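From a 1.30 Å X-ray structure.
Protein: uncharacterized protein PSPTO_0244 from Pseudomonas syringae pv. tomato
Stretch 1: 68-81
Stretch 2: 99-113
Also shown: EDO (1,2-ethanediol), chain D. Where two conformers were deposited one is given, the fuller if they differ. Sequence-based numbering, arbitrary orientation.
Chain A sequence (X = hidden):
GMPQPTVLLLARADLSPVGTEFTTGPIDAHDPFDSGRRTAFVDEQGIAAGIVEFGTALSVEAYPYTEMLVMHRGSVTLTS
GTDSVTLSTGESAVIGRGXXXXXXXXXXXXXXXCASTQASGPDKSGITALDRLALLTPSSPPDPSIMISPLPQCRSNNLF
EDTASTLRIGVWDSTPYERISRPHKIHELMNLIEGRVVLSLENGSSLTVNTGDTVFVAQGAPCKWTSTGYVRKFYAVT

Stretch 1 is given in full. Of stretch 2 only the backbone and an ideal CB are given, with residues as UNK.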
# COMPACT_ATOMS: atom_id res chain seq x y z
N MSE A 68 4.30 5.32 1.26
CA MSE A 68 2.88 5.39 1.57
C MSE A 68 2.63 4.70 2.89
O MSE A 68 3.14 3.60 3.13
CB MSE A 68 2.06 4.66 0.52
CG MSE A 68 0.58 4.62 0.85
SE MSE A 68 -0.26 3.48 -0.41
CE MSE A 68 -2.08 3.98 -0.11
N LEU A 69 1.83 5.35 3.73
CA LEU A 69 1.41 4.82 5.05
C LEU A 69 -0.10 4.62 5.06
O LEU A 69 -0.83 5.47 4.59
CB LEU A 69 1.71 5.85 6.18
CG LEU A 69 3.14 6.28 6.52
CD1 LEU A 69 3.69 7.22 5.45
CD2 LEU A 69 3.20 6.90 7.90
N VAL A 70 -0.54 3.48 5.58
CA VAL A 70 -1.94 3.15 5.77
C VAL A 70 -2.13 2.78 7.25
O VAL A 70 -1.58 1.76 7.69
CB VAL A 70 -2.32 1.93 4.90
CG1 VAL A 70 -3.77 1.54 5.12
CG2 VAL A 70 -2.08 2.22 3.43
N MSE A 71 -2.86 3.57 8.03
CA MSE A 71 -2.97 3.37 9.48
C MSE A 71 -3.84 2.18 9.83
O MSE A 71 -4.95 2.04 9.32
CB MSE A 71 -3.59 4.59 10.15
CG MSE A 71 -2.80 5.85 10.02
SE MSE A 71 -1.04 5.74 10.78
CE MSE A 71 -1.45 4.87 12.46
N HIS A 72 -3.35 1.35 10.76
CA HIS A 72 -4.11 0.21 11.29
C HIS A 72 -4.47 0.32 12.77
O HIS A 72 -5.47 -0.27 13.20
CB HIS A 72 -3.39 -1.12 11.00
CG HIS A 72 -3.61 -1.61 9.60
ND1 HIS A 72 -4.71 -2.36 9.25
CD2 HIS A 72 -2.91 -1.41 8.45
CE1 HIS A 72 -4.68 -2.60 7.95
NE2 HIS A 72 -3.60 -2.04 7.44
N ARG A 73 -3.67 1.03 13.54
CA ARG A 73 -3.91 1.25 14.96
C ARG A 73 -3.24 2.54 15.37
O ARG A 73 -2.17 2.86 14.88
CB ARG A 73 -3.33 0.09 15.76
CG ARG A 73 -3.70 0.05 17.22
CD ARG A 73 -3.17 -1.22 17.86
NE ARG A 73 -1.74 -1.13 18.11
CZ ARG A 73 -0.89 -2.15 18.01
NH1 ARG A 73 -1.31 -3.36 17.64
NH2 ARG A 73 0.40 -1.96 18.28
N GLY A 74 -3.86 3.28 16.28
CA GLY A 74 -3.24 4.48 16.76
C GLY A 74 -3.38 5.65 15.80
O GLY A 74 -4.37 5.77 15.08
N SER A 75 -2.38 6.51 15.82
CA SER A 75 -2.46 7.74 15.07
C SER A 75 -1.10 8.29 14.81
O SER A 75 -0.20 8.17 15.65
CB SER A 75 -3.29 8.78 15.85
OG SER A 75 -3.50 9.96 15.10
N VAL A 76 -0.93 8.89 13.64
CA VAL A 76 0.32 9.57 13.28
C VAL A 76 -0.01 10.96 12.79
O VAL A 76 -0.94 11.13 12.00
CB VAL A 76 1.10 8.81 12.18
CG1 VAL A 76 2.21 9.70 11.55
CG2 VAL A 76 1.68 7.52 12.73
N THR A 77 0.76 11.95 13.22
CA THR A 77 0.71 13.27 12.62
C THR A 77 2.04 13.50 11.90
O THR A 77 3.13 13.37 12.49
CB THR A 77 0.46 14.38 13.64
OG1 THR A 77 -0.85 14.19 14.20
CG2 THR A 77 0.54 15.77 12.99
N LEU A 78 1.93 13.78 10.60
CA LEU A 78 3.05 14.08 9.73
C LEU A 78 3.10 15.60 9.59
O LEU A 78 2.11 16.21 9.20
CB LEU A 78 2.84 13.44 8.34
CG LEU A 78 2.61 11.94 8.31
CD1 LEU A 78 2.25 11.49 6.90
CD2 LEU A 78 3.85 11.18 8.83
N THR A 79 4.25 16.19 9.88
CA THR A 79 4.44 17.63 9.73
C THR A 79 5.63 17.90 8.82
O THR A 79 6.66 17.25 8.94
CB THR A 79 4.65 18.29 11.12
OG1 THR A 79 3.63 17.83 12.03
CG2 THR A 79 4.59 19.81 11.00
N SER A 80 5.49 18.88 7.93
CA SER A 80 6.56 19.37 7.09
C SER A 80 6.35 20.86 6.95
O SER A 80 5.44 21.30 6.28
CB SER A 80 6.51 18.70 5.72
OG SER A 80 7.58 19.13 4.89
N GLY A 81 7.22 21.64 7.58
CA GLY A 81 7.01 23.07 7.66
C GLY A 81 5.61 23.35 8.16
O GLY A 81 5.17 22.76 9.16
N UNK A 99 11.30 14.77 1.39
CA UNK A 99 10.50 15.58 2.30
C UNK A 99 11.18 15.76 3.66
O UNK A 99 11.63 14.79 4.26
CB UNK A 99 9.12 14.94 2.49
N UNK A 100 11.24 17.01 4.13
CA UNK A 100 11.61 17.26 5.52
C UNK A 100 10.36 16.98 6.34
O UNK A 100 9.33 17.64 6.18
CB UNK A 100 12.13 18.68 5.74
N UNK A 101 10.41 15.95 7.18
CA UNK A 101 9.17 15.47 7.81
C UNK A 101 9.41 15.02 9.24
O UNK A 101 10.41 14.37 9.55
CB UNK A 101 8.57 14.32 7.00
N UNK A 102 8.45 15.36 10.09
CA UNK A 102 8.38 14.83 11.44
C UNK A 102 7.21 13.86 11.47
O UNK A 102 6.10 14.19 11.03
CB UNK A 102 8.22 15.94 12.48
N UNK A 103 7.49 12.65 11.96
CA UNK A 103 6.52 11.57 12.06
C UNK A 103 6.26 11.37 13.54
O UNK A 103 7.14 10.92 14.26
CB UNK A 103 7.01 10.29 11.39
N UNK A 104 5.07 11.76 13.98
CA UNK A 104 4.74 11.80 15.41
C UNK A 104 3.62 10.78 15.66
O UNK A 104 2.46 11.06 15.39
CB UNK A 104 4.32 13.20 15.85
N UNK A 105 3.98 9.62 16.20
CA UNK A 105 3.06 8.52 16.45
C UNK A 105 2.61 8.52 17.90
O UNK A 105 3.40 8.66 18.81
CB UNK A 105 3.71 7.18 16.10
N UNK A 106 1.32 8.29 18.09
CA UNK A 106 0.82 8.02 19.43
C UNK A 106 1.38 6.66 19.87
O UNK A 106 1.71 5.82 19.05
CB UNK A 106 -0.71 8.04 19.47
N UNK A 107 1.51 6.46 21.20
CA UNK A 107 2.01 5.16 21.63
C UNK A 107 1.23 3.99 21.04
O UNK A 107 -0.00 4.08 20.89
CB UNK A 107 1.97 5.08 23.16
N UNK A 108 1.94 2.93 20.68
CA UNK A 108 1.33 1.69 20.23
C UNK A 108 0.57 1.89 18.91
O UNK A 108 -0.51 1.35 18.72
CB UNK A 108 0.39 1.15 21.31
N UNK A 109 1.14 2.69 18.00
CA UNK A 109 0.57 2.85 16.67
C UNK A 109 1.21 1.84 15.71
O UNK A 109 2.33 1.37 15.92
CB UNK A 109 0.77 4.28 16.17
N UNK A 110 0.47 1.53 14.65
CA UNK A 110 0.89 0.52 13.69
C UNK A 110 0.30 0.88 12.34
O UNK A 110 -0.91 1.10 12.22
CB UNK A 110 0.46 -0.88 14.13
N UNK A 111 1.16 0.94 11.33
CA UNK A 111 0.70 1.17 9.97
C UNK A 111 1.34 0.23 8.99
O UNK A 111 2.44 -0.26 9.22
CB UNK A 111 0.98 2.62 9.55
N UNK A 112 0.64 -0.04 7.89
CA UNK A 112 1.25 -0.72 6.75
C UNK A 112 1.97 0.31 5.89
O UNK A 112 1.62 1.49 5.87
CB UNK A 112 0.20 -1.48 5.93
N UNK A 113 2.98 -0.14 5.17
CA UNK A 113 3.70 0.74 4.26
C UNK A 113 4.03 0.06 2.94
O UNK A 113 4.16 -1.17 2.86
CB UNK A 113 4.99 1.24 4.92
C1 EDO D . 9.06 19.92 9.90
O1 EDO D . 9.58 20.64 8.79
C2 EDO D . 9.96 18.73 10.19
O2 EDO D . 11.29 19.17 10.55

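Position 99 points its CB sideways, 5.1 Å from Ser80 OG, and many side chains would suit. It is Thr99.

Position 100 also points sideways. A long polar side chain could reach the ethanediol. Gln100 does: EDO O1 donates to Gln100 OE1 (2.6 Å) and accepts from Gly81 N (2.8 Å). The Gln100 backbone O takes a hydrogen bond from Ser80 OG (2.6 Å).

Position 101, in extended backbone, has its CB 4.0 Å from Thr79 O. A beta-branched or other apolar residue fits. It is Val101.

Position 102 pairs with Thr79 and shares its face. Polar or long residues suit. Arg102 is there, and its end leads away.

Position 103 has its CB 4.2 Å from Leu78 CD2 and 4.8 Å from Val76 CG1. This apolar surface suits Val, Ile or Leu. Ile103 places CG1 3.8 Å from Leu78 CD2 and CG2 3.9 Å from Val76 CG1.

Position 104 is paired with Thr77, on the Thr79 face. A polar residue is plausible, though nothing in stretch 1 dictates charge. It is Asp104; its backbone N and O bond to Thr77 O and N, both at 2.9 Å.

Position 105 pairs with Val76, whose CG2 is 3.9 Å from the ideal CB. A small apolar residue would suit. It is Ala105.

Position 106 points toward stretch 1, but several residues would do. Gln106 leads its end away; Gln106 N donates to Ser75 O (2.9 Å).

Position 107 points away, with phi -52°, which suits Pro107.

Position 108 has positive phi (66°), so Gly, Asn or Asp might be expected. It is Glu108. Glu108 O accepts from Arg73 NE (2.8 Å), while the carboxylate lies beyond salt-bridge range.

Position 109 has its CB 3.9 Å from Ser75 N, a donor. A short acceptor such as Ser or Thr suits. Ser109 OG accepts from Ser75 N (3.0 Å) and donates to Gln106 O (2.7 Å).

Position 110 has its CB 4.2 Å from Arg73 CB and 5.0 Å from His72 CB. An aliphatic residue would suit. In Leu110, CB lies over one face of the Arg73 guanidinium.

Position 111 pairs with Met71, beside Leu69 and with Val76 further along. A large apolar or aromatic residue could span them. Trp111 does: Leu69 CD2 sits over its five-membered ring, 3.4 Å from Trp111 NE1, and Val76 CG2 is 3.2 Å from Trp111 CZ3.

Position 112 pairs with Val70, its CB 4.0 Å from His72 CD2. A small residue fits. It is Ala112.

Position 113 pairs with Leu69, and apolar residues suit. Phe113 leads its ring away.

Stretch 2, residues 99-113: TQVRIDAQPESLWAF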
# COMPACT_ATOMS: atom_id res chain seq x y z
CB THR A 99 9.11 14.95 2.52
OG1 THR A 99 8.50 14.64 1.27
CG2 THR A 99 8.19 15.89 3.26
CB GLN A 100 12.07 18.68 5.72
CG GLN A 100 12.59 18.94 7.11
CD GLN A 100 12.77 20.41 7.38
OE1 GLN A 100 11.80 21.14 7.51
NE2 GLN A 100 14.02 20.84 7.48
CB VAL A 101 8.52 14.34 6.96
CG1 VAL A 101 9.43 13.12 6.87
CG2 VAL A 101 7.14 13.96 7.52
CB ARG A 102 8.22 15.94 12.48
CG ARG A 102 8.13 15.44 13.92
CD ARG A 102 8.20 16.64 14.83
NE ARG A 102 8.06 16.35 16.25
CZ ARG A 102 9.05 15.94 17.05
NH1 ARG A 102 10.28 15.71 16.58
NH2 ARG A 102 8.80 15.72 18.32
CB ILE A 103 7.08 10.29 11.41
CG1 ILE A 103 7.48 10.56 9.94
CG2 ILE A 103 6.09 9.12 11.53
CD1 ILE A 103 8.18 9.41 9.22
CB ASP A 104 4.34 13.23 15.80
CG ASP A 104 4.07 13.39 17.28
OD1 ASP A 104 4.12 12.39 18.02
OD2 ASP A 104 3.80 14.54 17.65
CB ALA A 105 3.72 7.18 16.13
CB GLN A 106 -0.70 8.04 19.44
CG GLN A 106 -1.25 9.45 19.28
CD GLN A 106 -0.72 10.40 20.34
OE1 GLN A 106 -0.01 11.36 20.04
NE2 GLN A 106 -1.05 10.12 21.60
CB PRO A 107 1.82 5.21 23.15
CG PRO A 107 1.97 6.64 23.48
CD PRO A 107 1.28 7.37 22.34
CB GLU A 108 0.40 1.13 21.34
CG GLU A 108 1.05 1.11 22.72
CD GLU A 108 2.19 0.13 22.83
OE1 GLU A 108 2.21 -0.87 22.08
OE2 GLU A 108 3.07 0.35 23.69
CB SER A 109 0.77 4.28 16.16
OG SER A 109 0.08 5.22 16.95
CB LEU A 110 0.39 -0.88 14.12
CG LEU A 110 0.91 -2.12 13.38
CD1 LEU A 110 0.81 -3.39 14.28
CD2 LEU A 110 0.22 -2.36 12.02
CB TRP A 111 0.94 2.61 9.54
CG TRP A 111 2.33 3.17 9.61
CD1 TRP A 111 3.24 3.24 8.59
CD2 TRP A 111 2.94 3.85 10.73
NE1 TRP A 111 4.35 3.93 8.99
CE2 TRP A 111 4.21 4.29 10.30
CE3 TRP A 111 2.54 4.11 12.05
CZ2 TRP A 111 5.08 5.01 11.13
CZ3 TRP A 111 3.41 4.78 12.89
CH2 TRP A 111 4.66 5.23 12.42
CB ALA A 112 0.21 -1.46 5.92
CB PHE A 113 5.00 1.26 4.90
CG PHE A 113 6.13 0.25 4.94
CD1 PHE A 113 7.01 0.10 3.88
CD2 PHE A 113 6.31 -0.58 6.05
CE1 PHE A 113 8.02 -0.85 3.90
CE2 PHE A 113 7.35 -1.53 6.06
CZ PHE A 113 8.19 -1.66 4.98
O HOH W 1 2.99 -0.22 18.00
O HOH W 2 9.80 18.87 2.30
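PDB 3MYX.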